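Local coordinates for protein thioesterase (Streptomyces coelicolor, PDB 3QMW) that probably hydrolyses thioesters, serving as the thioesterase RedJ of the prodiginine biosynthetic pathway, at residues A29-V34 / R125-F130; E80-A85 / A108-E113; A89-R94 / R121-P126; V117-G122 / H194-L199. One frame throughout, in Å; residues are numbered along the deposited sequence.

Contact 1. Residues A29-V34 / R125-F130; sequences APLRLV and RPRHLF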
loop_
_atom_site.group_PDB
_atom_site.type_symbol
_atom_site.label_atom_id
_atom_site.label_comp_id
_atom_site.label_asym_id
_atom_site.label_seq_id
_atom_site.Cartn_x
_atom_site.Cartn_y
_atom_site.Cartn_z
ATOM N N ALA D 29 0.223 12.180 15.999
ATOM C CA ALA D 29 0.331 11.715 14.651
ATOM C C ALA D 29 0.278 12.823 13.602
ATOM O O ALA D 29 -0.601 13.643 13.600
ATOM C CB ALA D 29 -0.745 10.710 14.406
ATOM N N PRO D 30 1.233 12.816 12.699
ATOM C CA PRO D 30 1.286 13.805 11.619
ATOM C C PRO D 30 -0.056 13.980 10.940
ATOM O O PRO D 30 -0.508 15.107 10.748
ATOM C CB PRO D 30 2.298 13.208 10.635
ATOM C CG PRO D 30 3.152 12.328 11.455
ATOM C CD PRO D 30 2.296 11.802 12.564
ATOM N N LEU D 31 -0.673 12.853 10.593
ATOM C CA LEU D 31 -2.007 12.807 10.015
ATOM C C LEU D 31 -2.862 11.843 10.847
ATOM O O LEU D 31 -2.328 10.966 11.538
ATOM C CB LEU D 31 -1.912 12.316 8.575
ATOM C CG LEU D 31 -3.175 12.242 7.707
ATOM C CD1 LEU D 31 -3.850 13.601 7.581
ATOM C CD2 LEU D 31 -2.817 11.701 6.326
ATOM N N ARG D 32 -4.181 12.034 10.797
ATOM C CA ARG D 32 -5.145 11.107 11.405
ATOM C C ARG D 32 -6.141 10.707 10.325
ATOM O O ARG D 32 -6.630 11.571 9.605
ATOM C CB ARG D 32 -5.880 11.763 12.583
ATOM C CG ARG D 32 -5.023 11.954 13.852
ATOM C CD ARG D 32 -4.041 13.158 13.762
ATOM N NE ARG D 32 -4.760 14.405 13.556
ATOM C CZ ARG D 32 -5.442 15.042 14.505
ATOM N NH1 ARG D 32 -6.072 16.163 14.210
ATOM N NH2 ARG D 32 -5.499 14.578 15.755
ATOM N N LEU D 33 -6.429 9.414 10.192
ATOM C CA LEU D 33 -7.412 8.958 9.205
ATOM C C LEU D 33 -8.674 8.450 9.894
ATOM O O LEU D 33 -8.659 7.404 10.558
ATOM C CB LEU D 33 -6.839 7.871 8.299
ATOM C CG LEU D 33 -7.755 7.422 7.159
ATOM C CD1 LEU D 33 -7.922 8.523 6.136
ATOM C CD2 LEU D 33 -7.199 6.168 6.510
ATOM N N VAL D 34 -9.759 9.204 9.698
ATOM C CA VAL D 34 -11.030 8.984 10.366
ATOM C C VAL D 34 -11.915 8.118 9.473
ATOM O O VAL D 34 -12.368 8.546 8.409
ATOM C CB VAL D 34 -11.705 10.341 10.681
ATOM C CG1 VAL D 34 -13.035 10.148 11.373
ATOM C CG2 VAL D 34 -10.772 11.204 11.542
ATOM N N ARG D 125 -10.235 22.548 7.676
ATOM C CA ARG D 125 -10.727 21.616 6.654
ATOM C C ARG D 125 -9.792 20.413 6.455
ATOM O O ARG D 125 -8.618 20.469 6.843
ATOM C CB ARG D 125 -10.991 22.354 5.326
ATOM C CG ARG D 125 -9.894 22.264 4.237
ATOM C CD ARG D 125 -10.549 22.226 2.844
ATOM N NE ARG D 125 -9.635 22.552 1.744
ATOM C CZ ARG D 125 -8.724 21.727 1.221
ATOM N NH1 ARG D 125 -8.558 20.491 1.693
ATOM N NH2 ARG D 125 -7.962 22.149 0.214
ATOM N N PRO D 126 -10.314 19.326 5.840
ATOM C CA PRO D 126 -9.594 18.061 5.745
ATOM C C PRO D 126 -8.602 18.021 4.592
ATOM O O PRO D 126 -8.715 18.806 3.651
ATOM C CB PRO D 126 -10.717 17.057 5.489
ATOM C CG PRO D 126 -11.673 17.811 4.655
ATOM C CD PRO D 126 -11.615 19.244 5.145
ATOM N N ARG D 127 -7.659 17.086 4.671
ATOM C CA ARG D 127 -6.607 16.935 3.663
ATOM C C ARG D 127 -7.129 16.205 2.444
ATOM O O ARG D 127 -6.800 16.562 1.316
ATOM C CB ARG D 127 -5.412 16.165 4.237
ATOM C CG ARG D 127 -4.738 16.861 5.418
ATOM C CD ARG D 127 -3.782 17.959 4.957
ATOM N NE ARG D 127 -3.699 19.070 5.915
ATOM C CZ ARG D 127 -4.428 20.192 5.868
ATOM N NH1 ARG D 127 -5.333 20.393 4.907
ATOM N NH2 ARG D 127 -4.251 21.128 6.803
ATOM N N HIS D 128 -7.943 15.180 2.680
ATOM C CA HIS D 128 -8.445 14.329 1.606
ATOM C C HIS D 128 -9.776 13.715 2.000
ATOM O O HIS D 128 -10.101 13.634 3.175
ATOM C CB HIS D 128 -7.430 13.218 1.309
ATOM C CG HIS D 128 -7.303 12.896 -0.143
ATOM N ND1 HIS D 128 -6.265 13.365 -0.913
ATOM C CD2 HIS D 128 -8.095 12.176 -0.975
ATOM C CE1 HIS D 128 -6.417 12.942 -2.156
ATOM N NE2 HIS D 128 -7.519 12.218 -2.220
ATOM N N LEU D 129 -10.552 13.309 1.004
ATOM C CA LEU D 129 -11.792 12.581 1.222
ATOM C C LEU D 129 -11.810 11.308 0.380
ATOM O O LEU D 129 -11.789 11.370 -0.843
ATOM C CB LEU D 129 -13.006 13.463 0.872
ATOM C CG LEU D 129 -14.391 12.795 0.881
ATOM C CD1 LEU D 129 -14.729 12.262 2.262
ATOM C CD2 LEU D 129 -15.449 13.767 0.420
ATOM N N PHE D 130 -11.865 10.159 1.049
ATOM C CA PHE D 130 -11.945 8.860 0.380
ATOM C C PHE D 130 -13.312 8.234 0.588
ATOM O O PHE D 130 -13.828 8.204 1.706
ATOM C CB PHE D 130 -10.885 7.913 0.935
ATOM C CG PHE D 130 -9.520 8.502 0.976
ATOM C CD1 PHE D 130 -8.700 8.460 -0.147
ATOM C CD2 PHE D 130 -9.049 9.101 2.126
ATOM C CE1 PHE D 130 -7.438 9.002 -0.112
ATOM C CE2 PHE D 130 -7.780 9.647 2.172
ATOM C CZ PHE D 130 -6.972 9.596 1.061
#
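L31 meets R127 through a single pair of carbons: CD1 of L31 lies 4.0 Å from CG of R127, and the two side chains pass at a slant. CG of L31 stands anti to its backbone N (chi1 -177°), which carries CD1 across to the aliphatic root of the arginine. From there R127 bends at chi2 and chi3, and its NH2 makes a long, weak ion pair with D98, just before the strand that separates the two segments. Strands 31-36 and 129-132 lie parallel in the central sheet of the alpha/beta hydrolase fold with strand 99-104 between them, so no backbone bonds join the segments. Two residues on, L33 brings CD1 to 4.1 Å from CE2 of F130, the leucine running roughly perpendicular to the phenylalanine side chain. One face of the F130 ring is taken by H128 of its own segment, whose CD2 sits 3.3 Å above the ring plane near the rim. L255 and E258 of helix 246-258 also pack against F130, while V57 of strand 57-61, on the other side of strand 31-36, touches both L31 and L33.

Contact 2. Residues E80-A85 / A108-E113; sequences EPLAEA and ALLAYE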
loop_
_atom_site.group_PDB
_atom_site.type_symbol
_atom_site.label_atom_id
_atom_site.label_comp_id
_atom_site.label_asym_id
_atom_site.label_seq_id
_atom_site.Cartn_x
_atom_site.Cartn_y
_atom_site.Cartn_z
ATOM N N GLU D 80 -28.261 13.659 9.549
ATOM C CA GLU D 80 -27.635 14.909 10.028
ATOM C C GLU D 80 -27.428 15.017 11.547
ATOM O O GLU D 80 -26.390 15.515 11.986
ATOM C CB GLU D 80 -28.353 16.163 9.511
ATOM C CG GLU D 80 -27.371 17.341 9.315
ATOM C CD GLU D 80 -28.022 18.717 9.426
ATOM O OE1 GLU D 80 -28.629 19.015 10.485
ATOM O OE2 GLU D 80 -27.907 19.505 8.453
ATOM N N PRO D 81 -28.413 14.590 12.360
ATOM C CA PRO D 81 -28.057 14.493 13.785
ATOM C C PRO D 81 -26.820 13.607 14.003
ATOM O O PRO D 81 -25.943 13.946 14.806
ATOM C CB PRO D 81 -29.309 13.869 14.437
ATOM C CG PRO D 81 -30.244 13.511 13.311
ATOM C CD PRO D 81 -29.851 14.363 12.135
ATOM N N LEU D 82 -26.752 12.495 13.275
ATOM C CA LEU D 82 -25.599 11.597 13.351
ATOM C C LEU D 82 -24.321 12.321 12.954
ATOM O O LEU D 82 -23.343 12.340 13.711
ATOM C CB LEU D 82 -25.814 10.376 12.452
ATOM C CG LEU D 82 -24.770 9.263 12.516
ATOM C CD1 LEU D 82 -24.480 8.864 13.948
ATOM C CD2 LEU D 82 -25.250 8.075 11.702
ATOM N N ALA D 83 -24.346 12.930 11.772
ATOM C CA ALA D 83 -23.219 13.733 11.300
ATOM C C ALA D 83 -22.828 14.820 12.309
ATOM O O ALA D 83 -21.642 15.054 12.541
ATOM C CB ALA D 83 -23.539 14.347 9.950
ATOM N N GLU D 84 -23.829 15.462 12.917
ATOM C CA GLU D 84 -23.599 16.504 13.933
ATOM C C GLU D 84 -23.045 15.954 15.244
ATOM O O GLU D 84 -22.169 16.565 15.846
ATOM C CB GLU D 84 -24.873 17.338 14.177
ATOM C CG GLU D 84 -25.080 18.397 13.098
ATOM C CD GLU D 84 -26.334 19.232 13.260
ATOM O OE1 GLU D 84 -27.344 18.753 13.833
ATOM O OE2 GLU D 84 -26.305 20.384 12.771
ATOM N N ALA D 85 -23.544 14.802 15.678
ATOM C CA ALA D 85 -22.980 14.117 16.848
ATOM C C ALA D 85 -21.511 13.765 16.599
ATOM O O ALA D 85 -20.659 13.963 17.476
ATOM C CB ALA D 85 -23.785 12.859 17.172
ATOM N N ALA D 108 -19.379 6.338 3.443
ATOM C CA ALA D 108 -19.058 7.352 2.436
ATOM C C ALA D 108 -20.028 8.526 2.514
ATOM O O ALA D 108 -19.618 9.687 2.640
ATOM C CB ALA D 108 -19.123 6.749 1.055
ATOM N N LEU D 109 -21.317 8.210 2.427
ATOM C CA LEU D 109 -22.378 9.209 2.550
ATOM C C LEU D 109 -22.209 9.969 3.857
ATOM O O LEU D 109 -22.276 11.192 3.872
ATOM C CB LEU D 109 -23.770 8.544 2.463
ATOM C CG LEU D 109 -25.016 9.453 2.403
ATOM C CD1 LEU D 109 -24.812 10.678 1.518
ATOM C CD2 LEU D 109 -26.230 8.673 1.948
ATOM N N LEU D 110 -21.935 9.231 4.934
ATOM C CA LEU D 110 -21.741 9.817 6.265
ATOM C C LEU D 110 -20.492 10.680 6.318
ATOM O O LEU D 110 -20.510 11.735 6.944
ATOM C CB LEU D 110 -21.691 8.727 7.341
ATOM C CG LEU D 110 -21.159 9.087 8.740
ATOM C CD1 LEU D 110 -21.675 10.419 9.280
ATOM C CD2 LEU D 110 -21.506 7.966 9.690
ATOM N N ALA D 111 -19.423 10.226 5.663
ATOM C CA ALA D 111 -18.166 10.980 5.579
ATOM C C ALA D 111 -18.375 12.376 4.975
ATOM O O ALA D 111 -17.969 13.395 5.552
ATOM C CB ALA D 111 -17.162 10.207 4.745
ATOM N N TYR D 112 -19.019 12.396 3.811
ATOM C CA TYR D 112 -19.350 13.625 3.094
ATOM C C TYR D 112 -20.141 14.595 3.978
ATOM O O TYR D 112 -19.770 15.762 4.128
ATOM C CB TYR D 112 -20.124 13.252 1.818
ATOM C CG TYR D 112 -20.806 14.388 1.091
ATOM C CD1 TYR D 112 -20.099 15.521 0.693
ATOM C CD2 TYR D 112 -22.161 14.312 0.770
ATOM C CE1 TYR D 112 -20.733 16.560 0.009
ATOM C CE2 TYR D 112 -22.796 15.336 0.095
ATOM C CZ TYR D 112 -22.079 16.455 -0.285
ATOM O OH TYR D 112 -22.722 17.468 -0.950
ATOM N N GLU D 113 -21.212 14.094 4.587
ATOM C CA GLU D 113 -22.046 14.907 5.469
ATOM C C GLU D 113 -21.295 15.503 6.652
ATOM O O GLU D 113 -21.478 16.675 6.953
ATOM C CB GLU D 113 -23.234 14.102 5.959
ATOM C CG GLU D 113 -24.267 13.868 4.873
ATOM C CD GLU D 113 -25.091 15.101 4.569
ATOM O OE1 GLU D 113 -25.471 15.832 5.517
ATOM O OE2 GLU D 113 -25.368 15.330 3.372
#
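L110 turns its two methyls onto helix 79-91, CD1 to A83 and CD2 to L82, in a helix-helix contact on one side of the alpha/beta hydrolase sheet. Helix 106-120, which carries L110, follows strand 99-104 directly, and the turn between them fits the nucleophile elbow expected of this fold; the L110 side chain touches residues of that turn. The short segments cross at -64°, with their axes 9.5 Å apart at the closest.

A83 sits where the backbones come nearest, its CA 6.1 Å from that of E113. Its CB points at the other helix and stops 4.0 Å from CB of E113, so an alanine methyl meets the root of the glutamate, not its charged end. Beside it, CD1 of L110 rests 4.2 Å from A83 CA. The second methyl, CD2 of L110, meets CD2 of L82 at 4.3 Å, branch against branch. With CG anti to the backbone N (chi1 165°), L110 leans across to helix 79-91 although its CB does not point straight at it. V114, one turn on from L110, also packs on A83, and F36 of strand 31-36 touches L110 from the sheet.

E113 is buried, and its carboxylate needs a polar mate away from these apolar atoms. The chain folds at chi2 (-75°), OE2 is hydrogen-bonded to Y191 OH, and OE1 lies 5.3 Å from OE2 of E80.

Contact 3. Residues A89-R94 / R121-P126; sequences ALEEHR and RGAPRP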
loop_
_atom_site.group_PDB
_atom_site.type_symbol
_atom_site.label_atom_id
_atom_site.label_comp_id
_atom_site.label_asym_id
_atom_site.label_seq_id
_atom_site.Cartn_x
_atom_site.Cartn_y
_atom_site.Cartn_z
ATOM N N ALA D 89 -18.083 15.083 18.633
ATOM C CA ALA D 89 -17.054 14.156 19.112
ATOM C C ALA D 89 -15.634 14.459 18.597
ATOM O O ALA D 89 -14.655 14.411 19.354
ATOM C CB ALA D 89 -17.445 12.740 18.733
ATOM N N LEU D 90 -15.528 14.767 17.310
ATOM C CA LEU D 90 -14.236 15.087 16.716
ATOM C C LEU D 90 -13.665 16.374 17.290
ATOM O O LEU D 90 -12.490 16.423 17.662
ATOM C CB LEU D 90 -14.349 15.197 15.197
ATOM C CG LEU D 90 -14.548 13.864 14.484
ATOM C CD1 LEU D 90 -15.104 14.074 13.084
ATOM C CD2 LEU D 90 -13.233 13.105 14.453
ATOM N N GLU D 91 -14.492 17.416 17.345
ATOM C CA GLU D 91 -14.081 18.697 17.924
ATOM C C GLU D 91 -13.725 18.532 19.406
ATOM O O GLU D 91 -12.823 19.203 19.903
ATOM C CB GLU D 91 -15.174 19.775 17.747
ATOM C CG GLU D 91 -15.321 20.325 16.309
ATOM C CD GLU D 91 -16.265 21.542 16.197
ATOM O OE1 GLU D 91 -17.221 21.649 17.002
ATOM O OE2 GLU D 91 -16.054 22.392 15.292
ATOM N N GLU D 92 -14.413 17.620 20.099
ATOM C CA GLU D 92 -14.200 17.414 21.538
ATOM C C GLU D 92 -12.941 16.596 21.838
ATOM O O GLU D 92 -12.556 16.453 22.996
ATOM C CB GLU D 92 -15.429 16.756 22.181
ATOM C CG GLU D 92 -15.532 16.942 23.716
ATOM C CD GLU D 92 -16.335 18.177 24.158
ATOM O OE1 GLU D 92 -16.882 18.902 23.301
ATOM O OE2 GLU D 92 -16.435 18.408 25.382
ATOM N N HIS D 93 -12.307 16.054 20.800
ATOM C CA HIS D 93 -11.031 15.365 20.955
ATOM C C HIS D 93 -9.953 15.865 19.991
ATOM O O HIS D 93 -8.993 15.148 19.702
ATOM C CB HIS D 93 -11.233 13.866 20.802
ATOM C CG HIS D 93 -12.216 13.297 21.774
ATOM N ND1 HIS D 93 -13.461 12.841 21.394
ATOM C CD2 HIS D 93 -12.148 13.128 23.117
ATOM C CE1 HIS D 93 -14.108 12.397 22.456
ATOM N NE2 HIS D 93 -13.336 12.561 23.515
ATOM N N ARG D 94 -10.108 17.097 19.501
ATOM C CA ARG D 94 -9.040 17.791 18.776
ATOM C C ARG D 94 -8.517 16.996 17.583
ATOM O O ARG D 94 -7.310 16.953 17.344
ATOM C CB ARG D 94 -7.880 18.101 19.730
ATOM C CG ARG D 94 -8.303 18.727 21.062
ATOM C CD ARG D 94 -8.868 20.125 20.865
ATOM N NE ARG D 94 -7.807 21.076 20.527
ATOM C CZ ARG D 94 -7.545 22.208 21.181
ATOM N NH1 ARG D 94 -6.547 22.974 20.760
ATOM N NH2 ARG D 94 -8.271 22.604 22.231
ATOM N N ARG D 121 -19.374 24.922 10.473
ATOM C CA ARG D 121 -18.885 25.326 11.788
ATOM C C ARG D 121 -17.532 26.017 11.692
ATOM O O ARG D 121 -16.997 26.489 12.695
ATOM C CB ARG D 121 -18.773 24.111 12.708
ATOM C CG ARG D 121 -20.095 23.413 13.010
ATOM C CD ARG D 121 -19.881 22.361 14.081
ATOM N NE ARG D 121 -21.019 21.453 14.258
ATOM C CZ ARG D 121 -21.098 20.518 15.211
ATOM N NH1 ARG D 121 -20.111 20.362 16.093
ATOM N NH2 ARG D 121 -22.169 19.737 15.288
ATOM N N GLY D 122 -16.973 26.060 10.487
ATOM C CA GLY D 122 -15.696 26.704 10.252
ATOM C C GLY D 122 -14.540 25.975 10.901
ATOM O O GLY D 122 -13.603 26.606 11.380
ATOM N N ALA D 123 -14.606 24.647 10.914
ATOM C CA ALA D 123 -13.531 23.820 11.464
ATOM C C ALA D 123 -12.410 23.668 10.436
ATOM O O ALA D 123 -12.688 23.676 9.237
ATOM C CB ALA D 123 -14.069 22.460 11.849
ATOM N N PRO D 124 -11.144 23.516 10.898
ATOM C CA PRO D 124 -10.015 23.375 9.967
ATOM C C PRO D 124 -10.259 22.241 8.974
ATOM O O PRO D 124 -10.472 21.107 9.392
ATOM C CB PRO D 124 -8.826 23.054 10.881
ATOM C CG PRO D 124 -9.234 23.487 12.243
ATOM C CD PRO D 124 -10.721 23.362 12.304
ATOM N N ARG D 125 -10.235 22.548 7.676
ATOM C CA ARG D 125 -10.727 21.616 6.654
ATOM C C ARG D 125 -9.792 20.413 6.455
ATOM O O ARG D 125 -8.618 20.469 6.843
ATOM C CB ARG D 125 -10.991 22.354 5.326
ATOM C CG ARG D 125 -9.894 22.264 4.237
ATOM C CD ARG D 125 -10.549 22.226 2.844
ATOM N NE ARG D 125 -9.635 22.552 1.744
ATOM C CZ ARG D 125 -8.724 21.727 1.221
ATOM N NH1 ARG D 125 -8.558 20.491 1.693
ATOM N NH2 ARG D 125 -7.962 22.149 0.214
ATOM N N PRO D 126 -10.314 19.326 5.840
ATOM C CA PRO D 126 -9.594 18.061 5.745
ATOM C C PRO D 126 -8.602 18.021 4.592
ATOM O O PRO D 126 -8.715 18.806 3.651
ATOM C CB PRO D 126 -10.717 17.057 5.489
ATOM C CG PRO D 126 -11.673 17.811 4.655
ATOM C CD PRO D 126 -11.615 19.244 5.145
HETATM O O HOH W 1 -17.102 25.045 15.391
#
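E91 reaches over from the last helical turn of helix 79-91 to R121, and the two form a salt bridge at the surface. OE1 of E91 accepts from NH1 of R121 at 3.3 Å, with an N-H...O angle of 149°. The oxygen lies in the guanidinium plane, at its edge, whereas the nitrogen approaches from above the carboxylate, 63° out of its plane. The two planes themselves are 62° apart, and the groups do not pair side by side. R121 is drawn out from CG to NE, which passes its CD 4.0 Å from OE1 of E91 on the way. The same NH1 also holds a salt bridge to D88 OD1, one turn earlier in the glutamate's helix.

The other carboxylate oxygen works on the backbone. OE2 of E91 accepts from a water at 2.9 Å, and that water donates again to R121 O, at 3.1 Å. R121 lies where helix 106-120 gives way to the loop, and G122 after it, at positive phi, completes a Schellman motif. A123, just beyond it, turns its CB to 4.0 Å from OE2 of E91. Were E91 an alanine, R121 would probably lose one of its two acids and the water its side-chain anchor. With two carboxylates on one NH1, the positive charge of R121 is likely to be well compensated, drawing helix 79-91 and the loop after helix 106-120 together electrostatically.

Contact 4. Residues V117-G122 / H194-L199; sequences VLRRRG and HPRPPL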
loop_
_atom_site.group_PDB
_atom_site.type_symbol
_atom_site.label_atom_id
_atom_site.label_comp_id
_atom_site.label_asym_id
_atom_site.label_seq_id
_atom_site.Cartn_x
_atom_site.Cartn_y
_atom_site.Cartn_z
ATOM N N VAL D 117 -20.597 19.503 7.481
ATOM C CA VAL D 117 -20.926 20.031 8.804
ATOM C C VAL D 117 -19.734 20.709 9.492
ATOM O O VAL D 117 -19.913 21.689 10.202
ATOM C CB VAL D 117 -21.536 18.930 9.703
ATOM C CG1 VAL D 117 -21.651 19.400 11.153
ATOM C CG2 VAL D 117 -22.899 18.503 9.148
ATOM N N LEU D 118 -18.526 20.204 9.280
ATOM C CA LEU D 118 -17.337 20.846 9.844
ATOM C C LEU D 118 -16.979 22.148 9.094
ATOM O O LEU D 118 -16.339 23.042 9.660
ATOM C CB LEU D 118 -16.152 19.875 9.851
ATOM C CG LEU D 118 -16.278 18.700 10.832
ATOM C CD1 LEU D 118 -15.325 17.577 10.443
ATOM C CD2 LEU D 118 -16.029 19.137 12.269
ATOM N N ARG D 119 -17.389 22.249 7.827
ATOM C CA ARG D 119 -17.235 23.492 7.055
ATOM C C ARG D 119 -18.142 24.580 7.612
ATOM O O ARG D 119 -17.669 25.673 7.935
ATOM C CB ARG D 119 -17.544 23.285 5.562
ATOM C CG ARG D 119 -17.486 24.568 4.716
ATOM C CD ARG D 119 -17.476 24.270 3.225
ATOM N NE ARG D 119 -18.744 23.713 2.752
ATOM C CZ ARG D 119 -19.057 23.508 1.467
ATOM N NH1 ARG D 119 -18.205 23.817 0.492
ATOM N NH2 ARG D 119 -20.243 22.996 1.149
ATOM N N ARG D 120 -19.434 24.275 7.731
ATOM C CA ARG D 120 -20.409 25.223 8.285
ATOM C C ARG D 120 -19.971 25.776 9.647
ATOM O O ARG D 120 -20.164 26.957 9.931
ATOM C CB ARG D 120 -21.802 24.588 8.415
ATOM C CG ARG D 120 -22.385 24.029 7.107
ATOM C CD ARG D 120 -23.926 24.032 7.107
ATOM N NE ARG D 120 -24.501 23.614 8.391
ATOM C CZ ARG D 120 -24.853 22.367 8.717
ATOM N NH1 ARG D 120 -25.366 22.122 9.921
ATOM N NH2 ARG D 120 -24.700 21.363 7.857
ATOM N N ARG D 121 -19.374 24.922 10.473
ATOM C CA ARG D 121 -18.885 25.326 11.788
ATOM C C ARG D 121 -17.532 26.017 11.692
ATOM O O ARG D 121 -16.997 26.489 12.695
ATOM C CB ARG D 121 -18.773 24.111 12.708
ATOM C CG ARG D 121 -20.095 23.413 13.010
ATOM C CD ARG D 121 -19.881 22.361 14.081
ATOM N NE ARG D 121 -21.019 21.453 14.258
ATOM C CZ ARG D 121 -21.098 20.518 15.211
ATOM N NH1 ARG D 121 -20.111 20.362 16.093
ATOM N NH2 ARG D 121 -22.169 19.737 15.288
ATOM N N GLY D 122 -16.973 26.060 10.487
ATOM C CA GLY D 122 -15.696 26.704 10.252
ATOM C C GLY D 122 -14.540 25.975 10.901
ATOM O O GLY D 122 -13.603 26.606 11.380
ATOM N N HIS D 194 -30.151 17.776 0.080
ATOM C CA HIS D 194 -30.268 19.237 0.149
ATOM C C HIS D 194 -29.183 19.862 -0.721
ATOM O O HIS D 194 -28.003 19.762 -0.383
ATOM C CB HIS D 194 -30.047 19.742 1.595
ATOM C CG HIS D 194 -31.260 19.660 2.476
ATOM N ND1 HIS D 194 -31.489 18.605 3.336
ATOM C CD2 HIS D 194 -32.295 20.519 2.653
ATOM C CE1 HIS D 194 -32.617 18.811 3.994
ATOM N NE2 HIS D 194 -33.127 19.964 3.596
ATOM N N PRO D 195 -29.565 20.513 -1.837
ATOM C CA PRO D 195 -28.527 21.154 -2.646
ATOM C C PRO D 195 -27.665 22.132 -1.850
ATOM O O PRO D 195 -28.166 22.878 -0.998
ATOM C CB PRO D 195 -29.323 21.875 -3.737
ATOM C CG PRO D 195 -30.556 21.039 -3.887
ATOM C CD PRO D 195 -30.892 20.621 -2.475
ATOM N N ARG D 196 -26.369 22.090 -2.137
ATOM C CA ARG D 196 -25.382 22.872 -1.419
ATOM C C ARG D 196 -24.145 22.994 -2.316
ATOM O O ARG D 196 -24.052 22.291 -3.331
ATOM C CB ARG D 196 -25.067 22.196 -0.074
ATOM C CG ARG D 196 -24.070 21.044 -0.155
ATOM C CD ARG D 196 -24.178 20.146 1.062
ATOM N NE ARG D 196 -25.321 19.251 0.948
ATOM C CZ ARG D 196 -25.837 18.549 1.951
ATOM N NH1 ARG D 196 -25.324 18.639 3.177
ATOM N NH2 ARG D 196 -26.883 17.760 1.726
ATOM N N PRO D 197 -23.191 23.868 -1.944
ATOM C CA PRO D 197 -22.041 24.078 -2.807
ATOM C C PRO D 197 -21.070 22.895 -2.776
ATOM O O PRO D 197 -21.249 21.975 -1.965
ATOM C CB PRO D 197 -21.392 25.337 -2.222
ATOM C CG PRO D 197 -21.858 25.420 -0.805
ATOM C CD PRO D 197 -23.003 24.481 -0.616
ATOM N N PRO D 198 -20.050 22.907 -3.658
ATOM C CA PRO D 198 -19.034 21.852 -3.659
ATOM C C PRO D 198 -17.935 22.079 -2.623
ATOM O O PRO D 198 -17.714 23.200 -2.181
ATOM C CB PRO D 198 -18.465 21.917 -5.083
ATOM C CG PRO D 198 -18.613 23.347 -5.478
ATOM C CD PRO D 198 -19.846 23.866 -4.763
ATOM N N LEU D 199 -17.263 20.996 -2.247
ATOM C CA LEU D 199 -16.164 21.038 -1.282
ATOM C C LEU D 199 -14.830 21.414 -1.945
ATOM O O LEU D 199 -14.588 21.077 -3.109
ATOM C CB LEU D 199 -16.034 19.676 -0.603
ATOM C CG LEU D 199 -17.091 19.370 0.462
ATOM C CD1 LEU D 199 -17.197 17.864 0.704
ATOM C CD2 LEU D 199 -16.786 20.120 1.772
#
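The C-terminal end of helix 106-120 is joined here to the loop that leads into strand 203-208 of the alpha/beta hydrolase sheet, and R119 does the joining. Its guanidinium lies along a proline-rich backbone and meets two successive carbonyls at its edge, one firmly and one weakly, both close to its plane. NH1 donates to P198 O at 2.8 Å, with an N-H...O angle of 142°; it comes in from above the plane of that carbonyl. NH2 points at P197 O, a straighter bond but long and weak at 3.4 Å. CG of the P197 ring presses on the same NH2, at 3.5 Å.

L199 takes one face of the guanidinium: its CD2 stands 4.0 Å above the plane, over the centre of the group. R119 leaves the helix with CG anti to its backbone N and runs straight out until chi3 (68°), where the bend swings the flat end round to present its edge to the carbonyls. A leucine in its place would probably leave P197 O and P198 O without these donors and the L199 methyl without its flat partner. L199 itself is buried, packing on Y112 and A115 of the helix, while its backbone bonds to Y225 and T227.

R196 reaches the helix too, packing on Y112 and C116 with its NH2 in a long, weak ion pair with E113, and its NE makes a weak hydrogen bond of 3.0 Å to H194 O.

In the fold
Following the chain, strand 31-36 opens the long loop that contact 1 closes at 125-130, on the far side of strand 99-104. Contact 2, nested inside it, brings helix 79-91 against helix 106-120. Contact 3 starts further along the first of these helices, crosses contact 2, and closes on the turn after the second; its last residues, R125 and P126, are also the first of contact 1's closing segment. Contact 4 opens only after contact 2 has closed, shares R121 and G122 with contact 3, crosses contact 1, and reaches the loop before strand 203-208. L129 on A111 joins contacts 1 and 2, and L199 on Y112 joins contacts 4 and 2.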